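Local coordinates for putative cathepsin d (Ixodes ricinus, PDB 5N7Q), which probably acts as an aspartic endopeptidase of the pepsin-like A1 family and binds the inhibitor pepstatin A, at residues 3-8 against 171-176; 155-160 against 175-180; 46-51 against 59-64; 85-90 against 107-112; 202-207 against 268-273. All coordinates share one frame; numbering follows the deposited sequence. Where two conformers were deposited one is given.

Contact 1 of 5, residues 3-8 against 171-176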
# COMPACT_ATOMS: atom_id res chain seq x y z
N GLU A 3 -20.57 0.86 -14.93
CA GLU A 3 -19.84 1.96 -15.64
C GLU A 3 -18.75 2.61 -14.78
O GLU A 3 -17.57 2.41 -15.06
CB GLU A 3 -20.82 3.03 -16.14
N GLY A 4 -19.14 3.41 -13.78
CA GLY A 4 -18.14 4.15 -12.96
C GLY A 4 -17.57 5.34 -13.74
O GLY A 4 -18.25 5.88 -14.61
N PRO A 5 -16.35 5.79 -13.47
CA PRO A 5 -15.44 5.28 -12.44
C PRO A 5 -15.83 5.77 -11.05
O PRO A 5 -16.71 6.63 -10.91
CB PRO A 5 -14.11 5.88 -12.87
CG PRO A 5 -14.51 7.23 -13.37
CD PRO A 5 -15.77 6.96 -14.16
N TYR A 6 -15.17 5.23 -10.03
CA TYR A 6 -15.52 5.51 -8.63
C TYR A 6 -14.30 6.08 -7.91
O TYR A 6 -13.38 5.34 -7.59
CB TYR A 6 -16.04 4.26 -7.88
CG TYR A 6 -17.07 3.52 -8.69
CD1 TYR A 6 -18.41 3.91 -8.69
CD2 TYR A 6 -16.69 2.47 -9.48
CE1 TYR A 6 -19.34 3.23 -9.46
CE2 TYR A 6 -17.60 1.77 -10.26
CZ TYR A 6 -18.93 2.15 -10.24
OH TYR A 6 -19.83 1.45 -11.05
N PRO A 7 -14.27 7.42 -7.69
CA PRO A 7 -13.13 8.01 -6.98
C PRO A 7 -13.23 7.80 -5.49
O PRO A 7 -14.24 8.18 -4.88
CB PRO A 7 -13.21 9.51 -7.35
CG PRO A 7 -14.64 9.73 -7.67
CD PRO A 7 -15.20 8.45 -8.18
N GLU A 8 -12.21 7.21 -4.90
CA GLU A 8 -12.17 6.98 -3.48
C GLU A 8 -11.14 7.93 -2.84
O GLU A 8 -9.94 7.78 -3.05
CB GLU A 8 -11.80 5.53 -3.19
CG GLU A 8 -11.49 5.21 -1.73
CD GLU A 8 -12.67 5.27 -0.79
OE1 GLU A 8 -13.81 5.50 -1.26
OE2 GLU A 8 -12.46 5.06 0.44
N GLU A 171 -6.04 9.45 -3.70
CA GLU A 171 -7.22 8.88 -4.35
C GLU A 171 -6.91 7.51 -4.85
O GLU A 171 -5.87 7.30 -5.45
CB GLU A 171 -7.66 9.76 -5.52
CG GLU A 171 -8.79 9.18 -6.35
CD GLU A 171 -9.17 10.09 -7.49
OE1 GLU A 171 -10.04 10.95 -7.23
OE2 GLU A 171 -8.58 10.02 -8.60
N VAL A 172 -7.85 6.58 -4.67
CA VAL A 172 -7.87 5.36 -5.48
C VAL A 172 -9.02 5.52 -6.47
O VAL A 172 -10.16 5.63 -6.04
CB VAL A 172 -8.03 4.08 -4.65
CG1 VAL A 172 -7.96 2.88 -5.57
CG2 VAL A 172 -6.96 3.95 -3.56
N LEU A 173 -8.72 5.54 -7.76
CA LEU A 173 -9.75 5.66 -8.79
C LEU A 173 -10.08 4.30 -9.34
O LEU A 173 -9.29 3.70 -10.07
CB LEU A 173 -9.30 6.60 -9.89
CG LEU A 173 -10.32 6.84 -11.01
CD1 LEU A 173 -11.55 7.52 -10.47
CD2 LEU A 173 -9.68 7.73 -12.06
N PHE A 174 -11.25 3.80 -8.99
CA PHE A 174 -11.69 2.49 -9.48
C PHE A 174 -12.32 2.60 -10.87
O PHE A 174 -13.32 3.29 -11.03
CB PHE A 174 -12.67 1.85 -8.49
CG PHE A 174 -12.02 1.46 -7.18
CD1 PHE A 174 -11.34 0.26 -7.09
CD2 PHE A 174 -12.02 2.30 -6.09
CE1 PHE A 174 -10.69 -0.09 -5.91
CE2 PHE A 174 -11.39 1.94 -4.90
CZ PHE A 174 -10.74 0.74 -4.82
N GLY A 175 -11.72 1.93 -11.86
CA GLY A 175 -12.29 1.93 -13.21
C GLY A 175 -11.85 3.08 -14.08
O GLY A 175 -12.48 3.41 -15.07
N GLY A 176 -10.72 3.69 -13.75
CA GLY A 176 -10.21 4.75 -14.61
C GLY A 176 -8.78 5.15 -14.32
O GLY A 176 -8.19 4.72 -13.30
O HOH W 1 -14.96 2.42 -15.48
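The carbonyl oxygen of Glu8 is met by the N-H of Val172 and the CA-H of Glu171. Val172 N donates to Glu8 O at 2.9 Å, in the carbonyl plane, and the CA-H adds a weaker contact, Glu171 CA to Glu8 O 3.2 Å. Glu8 N returns a bond to Val172 O at 2.8 Å, making Glu8 and Val172 a hydrogen-bonded antiparallel pair. Tyr6 and Phe174 form a second such pair, with Tyr6 N to Phe174 O 2.9 Å. Between them Pro7, which has no N-H to offer, takes the non-hydrogen-bonded place across from Leu173. Leu173 CD1 touches both prolines, 3.9 Å from Pro5 CB and 3.9 Å from Pro7 CA. On the other face, Phe174 holds CG anti to its carbonyl carbon (chi1 -68°). Its ring turns an edge to Tyr6 O and Glu8 CB, while Val172 CG1 lies over one ring face near the rim. The Tyr6 side chain crosses that of Phe174 at about a right angle, and its OH is hydrogen-bonded to Leu149 O. Phe35, Ile95 and Met144 pack against this face. The pairing of an N-terminal strand with 170-174 belongs to the six-stranded interdomain sheet of pepsin-like proteases.

Contact 2 of 5, residues 155-160 against 175-180. Unlike the reference sequence in segment 155-160: Leu160 (reference Arg).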
# COMPACT_ATOMS: atom_id res chain seq x y z
N VAL A 155 -9.23 -1.43 -14.40
CA VAL A 155 -8.01 -0.90 -13.79
C VAL A 155 -8.39 -0.04 -12.61
O VAL A 155 -9.52 0.41 -12.49
CB VAL A 155 -7.19 -0.03 -14.80
CG1 VAL A 155 -7.03 -0.74 -16.14
CG2 VAL A 155 -7.75 1.38 -14.93
N PHE A 156 -7.43 0.16 -11.71
CA PHE A 156 -7.56 1.20 -10.70
C PHE A 156 -6.24 1.94 -10.62
O PHE A 156 -5.18 1.37 -10.85
CB PHE A 156 -8.03 0.68 -9.34
CG PHE A 156 -7.14 -0.35 -8.71
CD1 PHE A 156 -6.07 0.03 -7.90
CD2 PHE A 156 -7.32 -1.72 -8.95
CE1 PHE A 156 -5.24 -0.92 -7.33
CE2 PHE A 156 -6.48 -2.67 -8.36
CZ PHE A 156 -5.43 -2.25 -7.56
N SER A 157 -6.34 3.24 -10.38
CA SER A 157 -5.18 4.12 -10.40
C SER A 157 -5.03 4.89 -9.10
O SER A 157 -6.02 5.40 -8.57
CB SER A 157 -5.29 5.10 -11.55
OG SER A 157 -5.42 4.43 -12.78
N VAL A 158 -3.81 4.97 -8.57
CA VAL A 158 -3.57 5.50 -7.23
C VAL A 158 -2.68 6.75 -7.24
O VAL A 158 -1.59 6.76 -7.77
CB VAL A 158 -2.93 4.42 -6.32
CG1 VAL A 158 -2.70 5.01 -4.93
CG2 VAL A 158 -3.77 3.14 -6.28
N TYR A 159 -3.23 7.82 -6.68
CA TYR A 159 -2.52 9.05 -6.38
C TYR A 159 -2.31 9.13 -4.87
O TYR A 159 -3.30 9.04 -4.12
CB TYR A 159 -3.37 10.25 -6.86
CG TYR A 159 -2.92 11.57 -6.29
CD1 TYR A 159 -1.63 12.05 -6.52
CD2 TYR A 159 -3.76 12.33 -5.48
CE1 TYR A 159 -1.18 13.22 -5.95
CE2 TYR A 159 -3.34 13.53 -4.94
CZ TYR A 159 -2.05 13.98 -5.17
OH TYR A 159 -1.62 15.16 -4.60
N LEU A 160 -1.06 9.36 -4.44
CA LEU A 160 -0.72 9.61 -3.04
C LEU A 160 -0.04 10.96 -2.95
O LEU A 160 0.97 11.18 -3.59
CB LEU A 160 0.18 8.52 -2.49
CG LEU A 160 -0.33 7.08 -2.61
CD1 LEU A 160 0.69 6.11 -2.05
CD2 LEU A 160 -1.68 6.86 -1.92
N GLY A 175 -11.72 1.93 -11.86
CA GLY A 175 -12.29 1.93 -13.21
C GLY A 175 -11.85 3.08 -14.08
O GLY A 175 -12.48 3.41 -15.07
N GLY A 176 -10.72 3.69 -13.75
CA GLY A 176 -10.21 4.75 -14.61
C GLY A 176 -8.78 5.15 -14.32
O GLY A 176 -8.19 4.72 -13.30
N ILE A 177 -8.23 5.96 -15.23
CA ILE A 177 -6.89 6.57 -15.10
C ILE A 177 -7.10 8.06 -15.30
O ILE A 177 -7.60 8.44 -16.34
CB ILE A 177 -5.92 6.07 -16.21
CG1 ILE A 177 -5.86 4.54 -16.28
CG2 ILE A 177 -4.54 6.67 -15.99
CD1 ILE A 177 -5.09 3.99 -17.48
N ASP A 178 -6.72 8.89 -14.32
CA ASP A 178 -6.99 10.33 -14.38
C ASP A 178 -5.71 11.04 -14.80
O ASP A 178 -4.77 11.16 -14.00
CB ASP A 178 -7.45 10.82 -13.02
CG ASP A 178 -7.93 12.25 -13.02
OD1 ASP A 178 -7.77 12.97 -14.02
OD2 ASP A 178 -8.51 12.65 -12.00
N HIS A 179 -5.68 11.55 -16.03
CA HIS A 179 -4.51 12.28 -16.53
C HIS A 179 -4.34 13.62 -15.78
O HIS A 179 -3.28 14.20 -15.86
CB HIS A 179 -4.61 12.50 -18.05
CG HIS A 179 -3.28 12.65 -18.75
ND1 HIS A 179 -2.21 13.32 -18.20
CD2 HIS A 179 -2.85 12.19 -19.95
CE1 HIS A 179 -1.20 13.30 -19.05
NE2 HIS A 179 -1.56 12.61 -20.11
N ASP A 180 -5.32 14.08 -15.00
CA ASP A 180 -5.09 15.24 -14.16
C ASP A 180 -4.22 14.92 -12.95
O ASP A 180 -3.83 15.83 -12.23
CB ASP A 180 -6.40 15.95 -13.82
CG ASP A 180 -7.04 16.62 -15.05
OD1 ASP A 180 -6.26 17.07 -15.95
OD2 ASP A 180 -8.30 16.64 -15.12
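Val155 and Ile177 meet with their side chains crossed at about a right angle, and Ser157 comes in beside them. The touching branch of Val155 is CG2, 3.9 Å from Ile177 CG1; it also passes 3.7 Å from Gly176 O. Ile177 CG1 sits anti to its own carbonyl carbon (chi1 -52°), and from there it also lies 3.5 Å from Ser157 OG. The hydroxyl of Ser157 is turned the same way (chi1 -58°), which puts it beside its backbone N and within bonding distance of the facing loop. Ser157 OG donates to Gly176 O at 2.8 Å, tilted only 18° from the carbonyl plane. One residue earlier in that loop, Gly175 N gives Val155 O a short backbone bond of 2.7 Å. Phe156 points away from the loop, its ring edge-to-face with Phe141 and nearly parallel to that of Phe326. Strand 155-160 lies beside 170-174 in the interdomain sheet of the pepsin-like fold, and the loop leaves from the end of the latter. A serine hydroxyl satisfies the carbonyl oxygen of buried Gly176, so the exit from strand 170-174 stays tied to 155-160 beyond the regular ladder.

Contact 3 of 5, residues 46-51 against 59-64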
# COMPACT_ATOMS: atom_id res chain seq x y z
N SER A 46 -14.92 -6.74 14.58
CA SER A 46 -16.27 -7.29 14.81
C SER A 46 -16.97 -6.67 16.02
O SER A 46 -16.32 -6.44 17.03
CB SER A 46 -16.14 -8.78 15.09
OG SER A 46 -17.40 -9.39 15.16
N SER A 47 -18.28 -6.50 15.97
CA SER A 47 -19.06 -6.18 17.18
C SER A 47 -19.01 -7.31 18.22
O SER A 47 -19.33 -7.07 19.37
CB SER A 47 -20.51 -5.91 16.85
OG SER A 47 -21.13 -7.01 16.22
N LYS A 48 -18.62 -8.51 17.81
CA LYS A 48 -18.43 -9.64 18.75
C LYS A 48 -17.13 -9.50 19.56
O LYS A 48 -16.86 -10.32 20.43
CB LYS A 48 -18.39 -10.96 17.99
CG LYS A 48 -19.73 -11.52 17.52
CD LYS A 48 -20.54 -10.59 16.67
CE LYS A 48 -21.86 -11.22 16.23
NZ LYS A 48 -22.66 -10.15 15.59
N CYS A 49 -16.33 -8.48 19.26
CA CYS A 49 -15.02 -8.23 19.90
C CYS A 49 -15.18 -7.06 20.85
O CYS A 49 -15.70 -6.03 20.47
CB CYS A 49 -14.00 -7.92 18.79
SG CYS A 49 -12.39 -7.40 19.37
N THR A 50 -14.72 -7.22 22.09
CA THR A 50 -14.82 -6.16 23.12
C THR A 50 -13.46 -5.82 23.73
O THR A 50 -13.39 -5.30 24.84
CB THR A 50 -15.79 -6.60 24.24
OG1 THR A 50 -15.30 -7.82 24.84
CG2 THR A 50 -17.20 -6.80 23.68
N THR A 51 -12.37 -6.09 23.00
CA THR A 51 -11.03 -5.69 23.41
C THR A 51 -10.90 -4.17 23.36
O THR A 51 -11.71 -3.47 22.73
CB THR A 51 -9.95 -6.28 22.49
OG1 THR A 51 -10.13 -5.78 21.16
CG2 THR A 51 -9.96 -7.81 22.46
N ARG A 59 -16.88 -0.84 14.56
CA ARG A 59 -17.15 -2.28 14.52
C ARG A 59 -18.31 -2.61 13.60
O ARG A 59 -19.26 -1.82 13.45
CB ARG A 59 -17.38 -2.82 15.94
CG ARG A 59 -16.19 -2.66 16.88
CD ARG A 59 -16.49 -3.02 18.33
NE ARG A 59 -17.62 -2.26 18.84
CZ ARG A 59 -17.62 -0.96 19.18
NH1 ARG A 59 -16.53 -0.20 19.09
NH2 ARG A 59 -18.77 -0.41 19.61
N TYR A 60 -18.20 -3.76 12.96
CA TYR A 60 -19.26 -4.28 12.09
C TYR A 60 -20.21 -5.13 12.93
O TYR A 60 -19.74 -6.07 13.59
CB TYR A 60 -18.65 -5.12 11.00
CG TYR A 60 -19.69 -5.88 10.18
CD1 TYR A 60 -20.60 -5.21 9.40
CD2 TYR A 60 -19.77 -7.26 10.23
CE1 TYR A 60 -21.57 -5.90 8.67
CE2 TYR A 60 -20.69 -7.96 9.48
CZ TYR A 60 -21.60 -7.28 8.70
OH TYR A 60 -22.54 -8.00 7.97
N ASP A 61 -21.51 -4.79 12.89
CA ASP A 61 -22.53 -5.56 13.60
C ASP A 61 -23.47 -6.22 12.57
O ASP A 61 -24.37 -5.61 12.06
CB ASP A 61 -23.32 -4.68 14.55
CG ASP A 61 -24.26 -5.48 15.43
OD1 ASP A 61 -24.51 -6.66 15.14
OD2 ASP A 61 -24.77 -4.91 16.43
N SER A 62 -23.22 -7.49 12.30
CA SER A 62 -24.04 -8.25 11.36
C SER A 62 -25.53 -8.24 11.68
O SER A 62 -26.35 -8.29 10.78
CB SER A 62 -23.53 -9.69 11.31
OG SER A 62 -23.61 -10.30 12.58
N SER A 63 -25.84 -8.17 12.98
CA SER A 63 -27.22 -8.29 13.42
C SER A 63 -28.07 -7.09 13.07
O SER A 63 -29.29 -7.19 13.14
CB SER A 63 -27.28 -8.55 14.94
OG SER A 63 -27.07 -7.37 15.70
N LYS A 64 -27.45 -5.99 12.66
CA LYS A 64 -28.15 -4.77 12.26
C LYS A 64 -28.21 -4.62 10.75
O LYS A 64 -28.72 -3.63 10.27
CB LYS A 64 -27.44 -3.55 12.86
CG LYS A 64 -27.23 -3.60 14.37
CD LYS A 64 -28.54 -3.71 15.14
CE LYS A 64 -28.29 -3.60 16.65
NZ LYS A 64 -29.54 -3.81 17.43
O HOH W 2 -21.03 -8.72 13.70
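Ser47 gives up the most surface here, packed against the backbone of Tyr60 and Asp61. Its N donates to Tyr60 O at 2.8 Å, from above the carbonyl plane. The side chain sets OG between the backbone N and the carbonyl carbon (chi1 59°), where Ser47 OG lies 3.3 Å from Asp61 CA. Arg59 comes next, touching with its aliphatic part: CD rests 3.7 Å from Ser46 O and 3.8 Å from Cys49 O, across the type I turn 46-49. The guanidinium keeps its edge to Ser47 CA, while NH1 bonds to Cys54 O. Lys48 bends at chi2 (56°), which turns CD, and the extended remainder brings NZ to the side chain of Ser62. NZ donates to Ser62 OG at 3.2 Å and to a water shared with Ser62 N and Tyr60 O. Asp61 OD1, 4.0 Å from Lys48 NZ in a long salt bridge, is gripped from one face of its plane by Ser63 OG (2.7 Å) and Ser63 N, the latter closing an Asx turn. The contact closes the loop round helix 52-55, which the Cys49-Cys54 disulfide also bridges. The ammonium is probably solvated chiefly by hydroxyl and water, and the aspartate oriented mainly by its own turn.

Contact 4 of 5, residues 85-90 against 107-112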
# COMPACT_ATOMS: atom_id res chain seq x y z
N GLU A 85 -6.98 -12.18 13.13
CA GLU A 85 -7.72 -13.43 13.06
C GLU A 85 -9.16 -13.20 13.47
O GLU A 85 -9.49 -12.29 14.25
CB GLU A 85 -7.06 -14.51 13.90
CG GLU A 85 -7.06 -14.26 15.37
CD GLU A 85 -6.47 -15.42 16.17
OE1 GLU A 85 -7.08 -15.78 17.21
OE2 GLU A 85 -5.42 -15.97 15.74
N GLY A 86 -10.06 -13.97 12.87
CA GLY A 86 -11.47 -13.90 13.22
C GLY A 86 -12.24 -14.88 12.36
O GLY A 86 -11.70 -15.94 12.02
N PHE A 87 -13.44 -14.50 11.92
CA PHE A 87 -14.27 -15.34 11.06
C PHE A 87 -14.82 -14.56 9.90
O PHE A 87 -15.01 -13.34 9.98
CB PHE A 87 -15.41 -15.99 11.87
CG PHE A 87 -16.35 -15.00 12.50
CD1 PHE A 87 -16.07 -14.44 13.74
CD2 PHE A 87 -17.50 -14.60 11.83
CE1 PHE A 87 -16.94 -13.51 14.30
CE2 PHE A 87 -18.36 -13.67 12.39
CZ PHE A 87 -18.09 -13.12 13.62
N ILE A 88 -15.15 -15.28 8.82
CA ILE A 88 -15.66 -14.67 7.61
C ILE A 88 -17.17 -14.43 7.68
O ILE A 88 -17.93 -15.25 8.25
CB ILE A 88 -15.35 -15.55 6.38
CG1 ILE A 88 -13.83 -15.74 6.22
CG2 ILE A 88 -15.95 -14.96 5.11
CD1 ILE A 88 -13.07 -14.48 5.86
N SER A 89 -17.61 -13.29 7.13
CA SER A 89 -19.04 -13.00 6.87
C SER A 89 -19.14 -12.41 5.47
O SER A 89 -18.13 -12.23 4.80
CB SER A 89 -19.58 -12.02 7.93
OG SER A 89 -19.57 -12.64 9.21
N LYS A 90 -20.36 -12.17 5.01
CA LYS A 90 -20.57 -11.60 3.68
C LYS A 90 -21.63 -10.53 3.76
O LYS A 90 -22.64 -10.68 4.46
CB LYS A 90 -21.00 -12.74 2.75
CG LYS A 90 -21.20 -12.44 1.27
CD LYS A 90 -21.09 -13.72 0.40
CE LYS A 90 -22.09 -14.81 0.81
NZ LYS A 90 -22.14 -15.96 -0.17
N GLU A 107 -14.41 -10.66 9.97
CA GLU A 107 -14.77 -10.01 11.22
C GLU A 107 -13.65 -10.32 12.18
O GLU A 107 -13.50 -11.45 12.67
CB GLU A 107 -16.09 -10.56 11.77
CG GLU A 107 -17.29 -10.34 10.88
CD GLU A 107 -18.60 -10.31 11.67
OE1 GLU A 107 -18.62 -9.73 12.77
OE2 GLU A 107 -19.62 -10.82 11.15
N ALA A 108 -12.86 -9.30 12.49
CA ALA A 108 -11.67 -9.46 13.32
C ALA A 108 -12.01 -9.55 14.81
O ALA A 108 -12.76 -8.73 15.32
CB ALA A 108 -10.72 -8.31 13.06
N LEU A 109 -11.48 -10.58 15.45
CA LEU A 109 -11.55 -10.77 16.91
C LEU A 109 -10.24 -10.53 17.62
O LEU A 109 -10.26 -10.07 18.77
CB LEU A 109 -12.07 -12.18 17.24
CG LEU A 109 -13.41 -12.58 16.63
CD1 LEU A 109 -13.74 -14.02 17.00
CD2 LEU A 109 -14.51 -11.66 17.10
N VAL A 110 -9.12 -10.88 16.98
CA VAL A 110 -7.80 -10.72 17.59
C VAL A 110 -6.90 -10.01 16.59
O VAL A 110 -6.76 -10.44 15.46
CB VAL A 110 -7.22 -12.07 18.05
CG1 VAL A 110 -5.82 -11.92 18.64
CG2 VAL A 110 -8.14 -12.71 19.09
N VAL A 111 -6.26 -8.94 17.06
CA VAL A 111 -5.39 -8.12 16.23
C VAL A 111 -4.10 -7.96 17.00
O VAL A 111 -4.10 -7.75 18.22
CB VAL A 111 -6.04 -6.76 15.87
CG1 VAL A 111 -5.07 -5.85 15.13
CG2 VAL A 111 -7.30 -6.98 15.03
N GLY A 112 -2.99 -8.03 16.27
CA GLY A 112 -1.70 -7.73 16.84
C GLY A 112 -0.91 -6.76 15.98
O GLY A 112 -1.14 -6.63 14.78
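Residues 85-87 pair antiparallel with 107-110, joining the long strand 82-95 to strand 103-112 in the N-terminal half of the fold. Phe87 and Glu107 form a hydrogen-bonded pair, with Glu107 N to Phe87 O 2.7 Å. Gly86 lies against Ala108; there is no room for a CB beside Glu107 O, which Gly86 CA approaches instead with its C-H, at 3.2 Å. On the face shared by Phe87 and Glu107, Glu107 lays its CB over one side of the Phe87 ring, 3.9 Å from the centroid. Its carboxylate continues past the rim, the two planes 44° apart. Phe87 takes the chi1 of 61° that sets CG between backbone N and carbonyl carbon; the end of the side chain comes nearer the facing strand, and CD1 meets Leu109 CD1 at 4.0 Å at the ring edge. Both carboxylate oxygens are held: Ser89 OG donates to Glu107 OE2 at 2.7 Å on the anti side, and OE1 is hydrogen-bonded to Ser46 OG. Two bonds on buried Glu107 probably stabilise its negative charge. At the other end Glu85 CG runs alongside Val110 CB, 3.5 Å away. Glu85 O accepts from both Leu109 N (2.9 Å) and Val110 N (3.1 Å), while the strand turns a corner at Leu109. Two residues facing Glu85 in this way are the signature of a classic beta bulge.

Contact 5 of 5, residues 202-207 against 268-273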
# COMPACT_ATOMS: atom_id res chain seq x y z
N ASP A 202 15.04 -3.27 -13.74
CA ASP A 202 16.32 -3.38 -14.46
C ASP A 202 17.52 -3.01 -13.60
O ASP A 202 18.58 -3.56 -13.85
CB ASP A 202 16.34 -2.48 -15.68
CG ASP A 202 15.24 -2.79 -16.69
OD1 ASP A 202 14.74 -3.92 -16.74
OD2 ASP A 202 14.85 -1.86 -17.43
N GLY A 203 17.37 -2.03 -12.70
CA GLY A 203 18.46 -1.62 -11.83
C GLY A 203 18.05 -0.58 -10.82
O GLY A 203 16.96 -0.01 -10.90
N VAL A 204 18.93 -0.35 -9.84
CA VAL A 204 18.73 0.65 -8.80
C VAL A 204 20.09 1.31 -8.64
O VAL A 204 21.10 0.61 -8.62
CB VAL A 204 18.29 -0.01 -7.47
CG1 VAL A 204 18.13 1.04 -6.37
CG2 VAL A 204 16.99 -0.78 -7.63
N LYS A 205 20.14 2.63 -8.58
CA LYS A 205 21.45 3.30 -8.45
C LYS A 205 21.35 4.60 -7.73
O LYS A 205 20.27 5.20 -7.65
CB LYS A 205 22.07 3.54 -9.83
CG LYS A 205 21.32 4.52 -10.70
CD LYS A 205 22.00 4.72 -12.05
CE LYS A 205 21.11 5.55 -12.98
NZ LYS A 205 21.65 5.68 -14.36
N SER A 206 22.49 5.05 -7.22
CA SER A 206 22.63 6.40 -6.69
C SER A 206 23.97 6.92 -7.15
O SER A 206 24.97 6.19 -7.07
CB SER A 206 22.57 6.37 -5.17
OG SER A 206 22.51 7.71 -4.69
N VAL A 207 23.98 8.14 -7.65
CA VAL A 207 25.19 8.74 -8.23
C VAL A 207 25.37 10.08 -7.54
O VAL A 207 24.68 11.05 -7.85
CB VAL A 207 25.03 8.92 -9.75
CG1 VAL A 207 26.35 9.39 -10.37
CG2 VAL A 207 24.55 7.64 -10.40
N PRO A 268 22.24 12.39 -2.35
CA PRO A 268 21.98 12.18 -3.77
C PRO A 268 20.63 11.55 -4.10
O PRO A 268 20.01 10.90 -3.25
CB PRO A 268 23.11 11.21 -4.17
CG PRO A 268 23.29 10.39 -2.95
CD PRO A 268 23.08 11.32 -1.78
N ASN A 269 20.18 11.75 -5.32
CA ASN A 269 19.00 11.05 -5.82
C ASN A 269 19.26 9.53 -5.84
O ASN A 269 20.42 9.09 -5.96
CB ASN A 269 18.58 11.55 -7.21
CG ASN A 269 18.13 13.01 -7.21
OD1 ASN A 269 17.95 13.63 -6.18
ND2 ASN A 269 17.98 13.58 -8.41
N VAL A 270 18.19 8.75 -5.73
CA VAL A 270 18.21 7.30 -5.92
C VAL A 270 17.25 6.97 -7.05
O VAL A 270 16.13 7.46 -7.07
CB VAL A 270 17.84 6.55 -4.64
CG1 VAL A 270 17.76 5.05 -4.83
CG2 VAL A 270 18.86 6.84 -3.53
N THR A 271 17.69 6.15 -8.00
CA THR A 271 16.95 5.93 -9.25
C THR A 271 16.65 4.46 -9.49
O THR A 271 17.55 3.62 -9.40
CB THR A 271 17.75 6.50 -10.42
OG1 THR A 271 18.02 7.88 -10.19
CG2 THR A 271 17.00 6.32 -11.76
N PHE A 272 15.39 4.16 -9.83
CA PHE A 272 14.92 2.82 -10.21
C PHE A 272 14.67 2.82 -11.70
O PHE A 272 14.02 3.73 -12.22
CB PHE A 272 13.61 2.46 -9.48
CG PHE A 272 13.81 2.18 -8.03
CD1 PHE A 272 14.01 3.24 -7.15
CD2 PHE A 272 13.84 0.88 -7.54
CE1 PHE A 272 14.24 2.99 -5.80
CE2 PHE A 272 14.08 0.63 -6.20
CZ PHE A 272 14.28 1.68 -5.34
N THR A 273 15.26 1.86 -12.40
CA THR A 273 15.08 1.75 -13.84
C THR A 273 14.07 0.63 -14.09
O THR A 273 14.29 -0.51 -13.70
CB THR A 273 16.40 1.48 -14.57
OG1 THR A 273 17.28 2.60 -14.36
CG2 THR A 273 16.13 1.32 -16.09
O HOH W 3 21.73 9.74 -8.30
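Val204 and Phe272 lie side by side across a non-hydrogen-bonded antiparallel pair, and both valine branches meet the ring. With CG1 anti to the backbone N (chi1 178°), Val204 puts that methyl over one ring face, 4.2 Å from the centroid and nearer the rim than the middle. Its CG2 sits above the same face but beyond the rim, 3.5 Å from Phe272 CE2. Ser206, on the same face of the ladder, also sets its outer atom anti to the backbone N (chi1 -171°), and this carries OG across to the backbone of Asn269 on the facing segment. Ser206 OG donates to Asn269 O at 2.8 Å, tilted from the carbonyl plane, and lies 3.3 Å from Pro268 CG. A water bridges the same oxygen to Val207 N, giving Asn269 O a second donor beside Val207. On the opposite face Lys205 runs extended beyond CG beside Thr271, with Lys205 CG 4.1 Å from Thr271 CB; its ammonium forms a salt bridge with Glu278. Thr273 turns CG2 to Asp202, whose side chain crosses it at about a right angle and sends OD2 to Gly276 N. Backbone bonds hold the frame: Lys205 and Thr271 exchange a pair, Thr271 N to Lys205 O being 2.8 Å. Thr273 N meets Gly203 O almost straight (176° at the hydrogen), while Thr273 O accepts from Asp202 N. Asp202 and Gly203 together face Thr273, the classic beta bulge, here in the antiparallel strand pairing of the C-terminal half of a pepsin-like fold.

How the contacts relate
Contacts 1 and 2 are neighbours, centres 7 Å apart: they share Gly175 and Gly176, and strand 170-174 lies between strands 6-13 and 155-160, bonded to the latter through Leu173 N to Ser157 O (2.8 Å). Contacts 3 and 4 form a second cluster, centres 10 Å apart, linked by Ser46 N to Ala108 O at 3.0 Å as well as by the serine-glutamate bond. Centres of contacts in the first cluster lie 28 to 33 Å from those in the second, and contact 5 lies across the chain, its centre 47 Å from that of contact 3. Contacts 1 and 2 come nearest the predicted catalytic pair: the side chains of Val172 and Phe156 are each about 9 Å from that of Asp36.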